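Local coordinates for SPI-1 type 3 secretion system pilotin (Salmonella typhimurium, PDB 6XFJ), which pilots the secretin InvG to its proper place in the outer membrane and so helps assemble the type III secretion injectisome, at residues Y23-T26 against K27-A30; L31-F34 against Q35-Q39; M51-F54 against K55-L58. All coordinates share one frame; numbering follows the deposited sequence.

Contact 1. Residues Y23-T26 against K27-A30. With CD (cadmium ion), chain O.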
# COMPACT_ATOMS: atom_id res chain seq x y z
N TYR B 23 0.90 3.02 -11.48
CA TYR B 23 2.13 2.38 -10.99
C TYR B 23 1.96 0.90 -10.70
O TYR B 23 2.90 0.13 -10.70
CB TYR B 23 2.76 3.11 -9.83
CG TYR B 23 3.42 4.41 -10.18
CD1 TYR B 23 2.73 5.54 -10.44
CD2 TYR B 23 4.79 4.44 -10.27
CE1 TYR B 23 3.37 6.74 -10.75
CE2 TYR B 23 5.44 5.62 -10.59
CZ TYR B 23 4.74 6.77 -10.83
OH TYR B 23 5.36 7.98 -11.11
N LYS B 24 0.75 0.52 -10.28
CA LYS B 24 0.44 -0.89 -9.87
C LYS B 24 1.37 -1.34 -8.74
O LYS B 24 1.85 -2.48 -8.75
CB LYS B 24 0.41 -1.82 -11.08
CG LYS B 24 -0.70 -1.42 -12.06
CD LYS B 24 -0.99 -2.43 -13.11
CE LYS B 24 -2.03 -1.94 -14.09
NZ LYS B 24 -2.45 -3.05 -14.99
N GLN B 25 1.59 -0.46 -7.76
CA GLN B 25 2.53 -0.77 -6.67
C GLN B 25 2.09 -1.99 -5.86
O GLN B 25 2.95 -2.77 -5.44
CB GLN B 25 2.75 0.42 -5.75
CG GLN B 25 3.43 1.59 -6.35
CD GLN B 25 4.81 1.25 -6.86
OE1 GLN B 25 5.03 1.20 -8.05
NE2 GLN B 25 5.71 1.04 -5.94
N THR B 26 0.80 -2.13 -5.53
CA THR B 26 0.35 -3.25 -4.69
C THR B 26 0.67 -4.60 -5.36
O THR B 26 1.21 -5.48 -4.73
CB THR B 26 -1.12 -3.06 -4.33
OG1 THR B 26 -1.13 -1.91 -3.48
CG2 THR B 26 -1.73 -4.24 -3.59
N LYS B 27 0.30 -4.75 -6.63
CA LYS B 27 0.59 -6.00 -7.32
C LYS B 27 2.09 -6.26 -7.43
O LYS B 27 2.50 -7.37 -7.30
CB LYS B 27 -0.09 -5.96 -8.69
CG LYS B 27 -1.62 -6.12 -8.57
CD LYS B 27 -2.31 -6.02 -9.90
CE LYS B 27 -3.78 -6.39 -9.75
NZ LYS B 27 -4.55 -6.08 -10.97
N GLU B 28 2.86 -5.21 -7.65
CA GLU B 28 4.31 -5.38 -7.76
C GLU B 28 4.88 -5.87 -6.43
O GLU B 28 5.70 -6.81 -6.39
CB GLU B 28 4.97 -4.03 -8.09
CG GLU B 28 4.89 -3.54 -9.51
CD GLU B 28 5.67 -2.23 -9.69
OE1 GLU B 28 6.31 -1.69 -8.69
OE2 GLU B 28 5.68 -1.75 -10.85
N GLN B 29 4.38 -5.29 -5.33
CA GLN B 29 4.86 -5.63 -3.98
C GLN B 29 4.48 -7.08 -3.64
O GLN B 29 5.28 -7.82 -3.06
CB GLN B 29 4.22 -4.68 -2.99
CG GLN B 29 4.89 -3.31 -2.99
CD GLN B 29 4.16 -2.30 -2.15
OE1 GLN B 29 3.29 -2.67 -1.37
NE2 GLN B 29 4.49 -1.02 -2.25
N ALA B 30 3.24 -7.46 -3.91
CA ALA B 30 2.79 -8.83 -3.65
C ALA B 30 3.64 -9.82 -4.42
O ALA B 30 4.08 -10.84 -3.85
CB ALA B 30 1.33 -8.98 -3.99
CD CD O . 6.84 0.44 -9.31
O HOH W 1 5.53 0.89 -10.93
O HOH W 2 8.14 0.24 -7.51
O HOH W 3 0.62 -1.62 -0.87
O HOH W 4 8.66 -0.34 -10.94
O HOH W 5 7.81 2.52 -9.62

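Contact 2. Residues L31-F34 against Q35-Q39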
# COMPACT_ATOMS: atom_id res chain seq x y z
N LEU B 31 3.90 -9.55 -5.70
CA LEU B 31 4.74 -10.47 -6.51
C LEU B 31 6.13 -10.55 -5.86
O LEU B 31 6.67 -11.68 -5.75
CB LEU B 31 4.79 -9.99 -7.95
CG LEU B 31 5.59 -10.90 -8.86
CD1 LEU B 31 5.01 -12.29 -8.92
CD2 LEU B 31 5.64 -10.34 -10.26
N THR B 32 6.72 -9.43 -5.45
CA THR B 32 8.04 -9.44 -4.78
C THR B 32 8.01 -10.38 -3.58
O THR B 32 8.88 -11.25 -3.41
CB THR B 32 8.48 -8.04 -4.37
OG1 THR B 32 8.61 -7.27 -5.57
CG2 THR B 32 9.82 -8.03 -3.66
N PHE B 33 7.00 -10.23 -2.74
CA PHE B 33 6.90 -11.04 -1.51
C PHE B 33 6.89 -12.52 -1.89
O PHE B 33 7.64 -13.31 -1.32
CB PHE B 33 5.62 -10.68 -0.74
CG PHE B 33 5.44 -11.62 0.40
CD1 PHE B 33 6.10 -11.43 1.60
CD2 PHE B 33 4.71 -12.79 0.23
CE1 PHE B 33 5.98 -12.36 2.62
CE2 PHE B 33 4.56 -13.71 1.27
CZ PHE B 33 5.22 -13.48 2.44
N PHE B 34 6.05 -12.92 -2.85
CA PHE B 34 5.90 -14.37 -3.17
C PHE B 34 7.16 -14.90 -3.86
O PHE B 34 7.54 -16.01 -3.57
CB PHE B 34 4.61 -14.62 -3.93
CG PHE B 34 3.45 -14.59 -2.97
CD1 PHE B 34 3.29 -15.60 -2.02
CD2 PHE B 34 2.57 -13.52 -2.94
CE1 PHE B 34 2.24 -15.56 -1.11
CE2 PHE B 34 1.57 -13.48 -2.00
CZ PHE B 34 1.42 -14.48 -1.09
N GLN B 35 7.82 -14.07 -4.66
CA GLN B 35 9.10 -14.50 -5.30
C GLN B 35 10.14 -14.77 -4.21
O GLN B 35 10.97 -15.69 -4.40
CB GLN B 35 9.58 -13.48 -6.33
CG GLN B 35 8.65 -13.43 -7.53
CD GLN B 35 9.00 -12.31 -8.49
OE1 GLN B 35 9.55 -11.29 -8.09
NE2 GLN B 35 8.67 -12.50 -9.77
N GLU B 36 10.13 -14.00 -3.12
CA GLU B 36 11.09 -14.09 -1.98
C GLU B 36 10.69 -15.27 -1.06
O GLU B 36 11.49 -15.61 -0.19
CB GLU B 36 11.11 -12.79 -1.16
CG GLU B 36 11.83 -11.62 -1.78
CD GLU B 36 11.64 -10.32 -1.02
OE1 GLU B 36 10.85 -10.34 -0.02
OE2 GLU B 36 12.28 -9.28 -1.39
N HIS B 37 9.44 -15.75 -1.15
CA HIS B 37 8.91 -16.78 -0.21
C HIS B 37 8.21 -17.88 -0.99
O HIS B 37 7.01 -18.12 -0.75
CB HIS B 37 7.99 -16.11 0.82
CG HIS B 37 8.64 -15.05 1.62
ND1 HIS B 37 8.73 -13.72 1.17
CD2 HIS B 37 9.19 -15.07 2.86
CE1 HIS B 37 9.37 -12.99 2.09
NE2 HIS B 37 9.66 -13.80 3.14
N PRO B 38 8.94 -18.68 -1.78
CA PRO B 38 8.34 -19.67 -2.66
C PRO B 38 7.71 -20.87 -1.94
O PRO B 38 6.99 -21.63 -2.58
CB PRO B 38 9.52 -20.14 -3.52
CG PRO B 38 10.74 -19.84 -2.67
CD PRO B 38 10.38 -18.56 -1.95
N GLN B 39 7.99 -21.04 -0.65
CA GLN B 39 7.26 -22.07 0.16
C GLN B 39 5.73 -21.93 0.01
O GLN B 39 5.00 -22.93 0.04
CB GLN B 39 7.67 -22.02 1.63
CG GLN B 39 7.02 -23.08 2.50
CD GLN B 39 7.18 -24.51 2.02
OE1 GLN B 39 8.19 -24.91 1.41
NE2 GLN B 39 6.16 -25.31 2.34

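Contact 3. Residues M51-F54 against K55-L58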
# COMPACT_ATOMS: atom_id res chain seq x y z
N MET B 51 -2.73 -16.50 4.38
CA MET B 51 -3.90 -15.65 4.08
C MET B 51 -4.73 -15.41 5.37
O MET B 51 -5.20 -14.29 5.59
CB MET B 51 -4.78 -16.24 2.96
CG MET B 51 -4.13 -16.20 1.61
SD MET B 51 -3.69 -14.52 1.06
CE MET B 51 -1.97 -14.41 1.58
N THR B 52 -4.90 -16.41 6.25
CA THR B 52 -5.58 -16.17 7.55
C THR B 52 -4.81 -15.12 8.36
O THR B 52 -5.46 -14.15 8.88
CB THR B 52 -5.66 -17.47 8.35
OG1 THR B 52 -6.46 -18.34 7.55
CG2 THR B 52 -6.24 -17.29 9.73
N GLU B 53 -3.47 -15.26 8.46
CA GLU B 53 -2.70 -14.30 9.29
C GLU B 53 -2.76 -12.93 8.64
O GLU B 53 -2.84 -11.93 9.34
CB GLU B 53 -1.26 -14.74 9.51
CG GLU B 53 -1.00 -15.84 10.48
CD GLU B 53 -1.61 -15.63 11.84
OE1 GLU B 53 -1.40 -14.58 12.48
OE2 GLU B 53 -2.29 -16.53 12.27
N PHE B 54 -2.71 -12.88 7.30
CA PHE B 54 -2.77 -11.61 6.55
C PHE B 54 -4.09 -10.86 6.78
O PHE B 54 -4.10 -9.67 7.05
CB PHE B 54 -2.56 -11.98 5.08
CG PHE B 54 -2.60 -10.83 4.10
CD1 PHE B 54 -1.75 -9.70 4.18
CD2 PHE B 54 -3.41 -10.95 3.00
CE1 PHE B 54 -1.78 -8.74 3.19
CE2 PHE B 54 -3.43 -9.98 2.02
CZ PHE B 54 -2.59 -8.90 2.10
N LYS B 55 -5.19 -11.63 6.74
CA LYS B 55 -6.52 -11.04 6.98
C LYS B 55 -6.59 -10.54 8.43
O LYS B 55 -7.23 -9.50 8.67
CB LYS B 55 -7.58 -12.08 6.64
CG LYS B 55 -7.74 -12.27 5.15
CD LYS B 55 -8.70 -13.42 4.92
CE LYS B 55 -8.78 -13.90 3.50
NZ LYS B 55 -9.60 -15.13 3.44
N LYS B 56 -5.95 -11.22 9.36
CA LYS B 56 -5.93 -10.69 10.75
C LYS B 56 -5.09 -9.41 10.83
O LYS B 56 -5.47 -8.46 11.52
CB LYS B 56 -5.41 -11.72 11.72
CG LYS B 56 -6.38 -12.86 11.97
CD LYS B 56 -6.02 -13.69 13.15
CE LYS B 56 -4.88 -14.59 12.84
NZ LYS B 56 -4.36 -15.24 14.07
N VAL B 57 -3.92 -9.40 10.18
CA VAL B 57 -3.06 -8.20 10.24
C VAL B 57 -3.85 -7.01 9.70
O VAL B 57 -3.78 -5.91 10.26
CB VAL B 57 -1.79 -8.43 9.39
CG1 VAL B 57 -1.05 -7.13 9.12
CG2 VAL B 57 -0.87 -9.45 10.04
N LEU B 58 -4.58 -7.20 8.63
CA LEU B 58 -5.25 -6.07 7.99
C LEU B 58 -6.40 -5.53 8.84
O LEU B 58 -6.85 -4.42 8.57
CB LEU B 58 -5.71 -6.45 6.60
CG LEU B 58 -4.58 -6.73 5.60
CD1 LEU B 58 -5.23 -7.12 4.29
CD2 LEU B 58 -3.62 -5.54 5.42
O HOH W 6 -8.76 -17.14 5.29

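Contact 1. Residues Y23-T26 against K27-A30
Gln-25 and Glu-28 hold a cadmium ion between them on the first turn of helix 25-36. The site is an i, i+3 metal-binding pair on one helical face. Each residue gives one oxygen: Gln-25 OE1 and Glu-28 OE1 both lie 2.3 Å from the cadmium. The amide and carboxylate planes are turned 71° apart. Glu-28 reaches the metal with an extended chain, whereas Gln-25 bends at its second torsion (chi2 -60°), which brings its amide oxygen round to the ion. Four waters are also bound, one of them at a longer distance.

The backbone bonds are helical. Glu-28 N donates to O of Lys-24, the N-cap residue, at 3.1 Å. The next two bonds run from Gln-29 N to Gln-25 O and from Ala-30 N to Thr-26 O. Lys-24 itself has positive phi and makes the turn out of helix 8-22.

Gln-29 lays its CG 3.2 Å from Gln-25 O. Its NE2 donates to Leu-66 O and Lys-64 O of the second subunit, so this turn also serves the dimer.

Two waters bridge polar groups of the turn. One joins Thr-26 OG1 and Gln-29 OE1. The other, a metal-bound water, donates to Tyr-23 O at 2.7 Å and to Glu-28 OE2 at 2.6 Å, tying the carboxylate to the residue just before the N-cap.

Contact 2. Residues L31-F34 against Q35-Q39
His-37 folds back on Phe-33 at the C-terminal end of helix 25-36, and the two rings form an offset stack. The ring centroids are 4.2 Å apart and the planes are 16° from parallel.

His-37 can be followed outward from its backbone. Its CB lies 3.5 Å from Phe-33 O and also approaches Phe-33 CZ. CG comes next, over the same CZ. ND1 does the most. It donates to Phe-33 O at 2.7 Å, with an N-H...O angle of 162°, and the oxygen lies in the imidazole plane. The same atom sits above the Phe-33 ring, offset toward its rim and nearest to CE1. CE1 of His-37 continues over Phe-33 CE1 and CD1. NE2, at the far side of the ring, only grazes Phe-33 CE1. Phe-33 meets this ring because its CG is anti to the backbone N (chi1 173°). The bond and the stack together should fix the rotation of the imidazole, and the bond requires a proton on ND1.

Backbone hydrogen bonds also join the two segments. Gln-35 N and Glu-36 N donate to Leu-31 O and Thr-32 O. His-37 N donates to Phe-34 O, three residues back, from above the carbonyl plane.

Outside the stack, Gln-35 lays its amide across Leu-31, with Gln-35 NE2 3.6 Å from Leu-31 CG. Thr-32 and Glu-36 run side by side; their polar ends bind Glu-28 O and Tyr-69 OH respectively.

His-37 meets His-76 edge-to-face and packs on Leu-73. Phe-33 packs on Leu-72 of the same helix 68-80, and Phe-34 turns to Leu-50 of helix 44-59 and to Tyr-40 and Met-41 of helix 39-42.

Contact 3. Residues M51-F54 against K55-L58
Met-51 O accepts from Lys-55 N at 2.9 Å, the first of four successive i+4 to i bonds in residues 51-58, within helix 44-59. Thr-52, Glu-53 and Phe-54 pair in the same way with Lys-56, Val-57 and Leu-58.

On one side Glu-53 and Lys-56 form a salt bridge, with OE2 3.0 Å from NZ. The ammonium meets OE2 on its syn side, 29° out of the carboxylate plane. A weaker bond runs from NZ to OE1. Both chains bend to meet, Glu-53 at chi2 (-52°) and Lys-56 at chi3 (-76°).

Phe-54 and Leu-58 make the apolar contact. Leu-58 CD1 sits over one face of the ring, 4.0 Å from its centroid, as a CH-pi contact. Phe-54 also packs on Ile-68 and Thr-71 of helix 68-80, and on Ile-18 of the second subunit. A water bound to Lys-55 NZ reaches Thr-52 OG1 weakly; that hydroxyl is held by Glu-48 O.

This is an amphipathic helix: an i, i+3 ion pair lies on one side, and an i, i+4 aromatic-aliphatic pair faces the helical bundle and the dimer partner.

Overall arrangement
Contacts 1 and 2 follow one another on helix 25-36, with centres about 13 Å apart. Contact 1 opens the helix and contact 2 closes it. Contact 3 lies on helix 44-59. Its centre is about 18 Å from that of contact 1, on the opposite side of the chain's centre, and about 17 Å from that of contact 2. All lie in the C-terminal part of the lipoprotein. Helix 68-80 joins all three, since each packs side chains against it. The cadmium ion of Gln-25 and Glu-28 belongs to contact 1. All three contacts touch the second subunit. Tyr-23 of contact 1 packs on Leu-58 of the second subunit, so contacts 1 and 3 meet across the dimer.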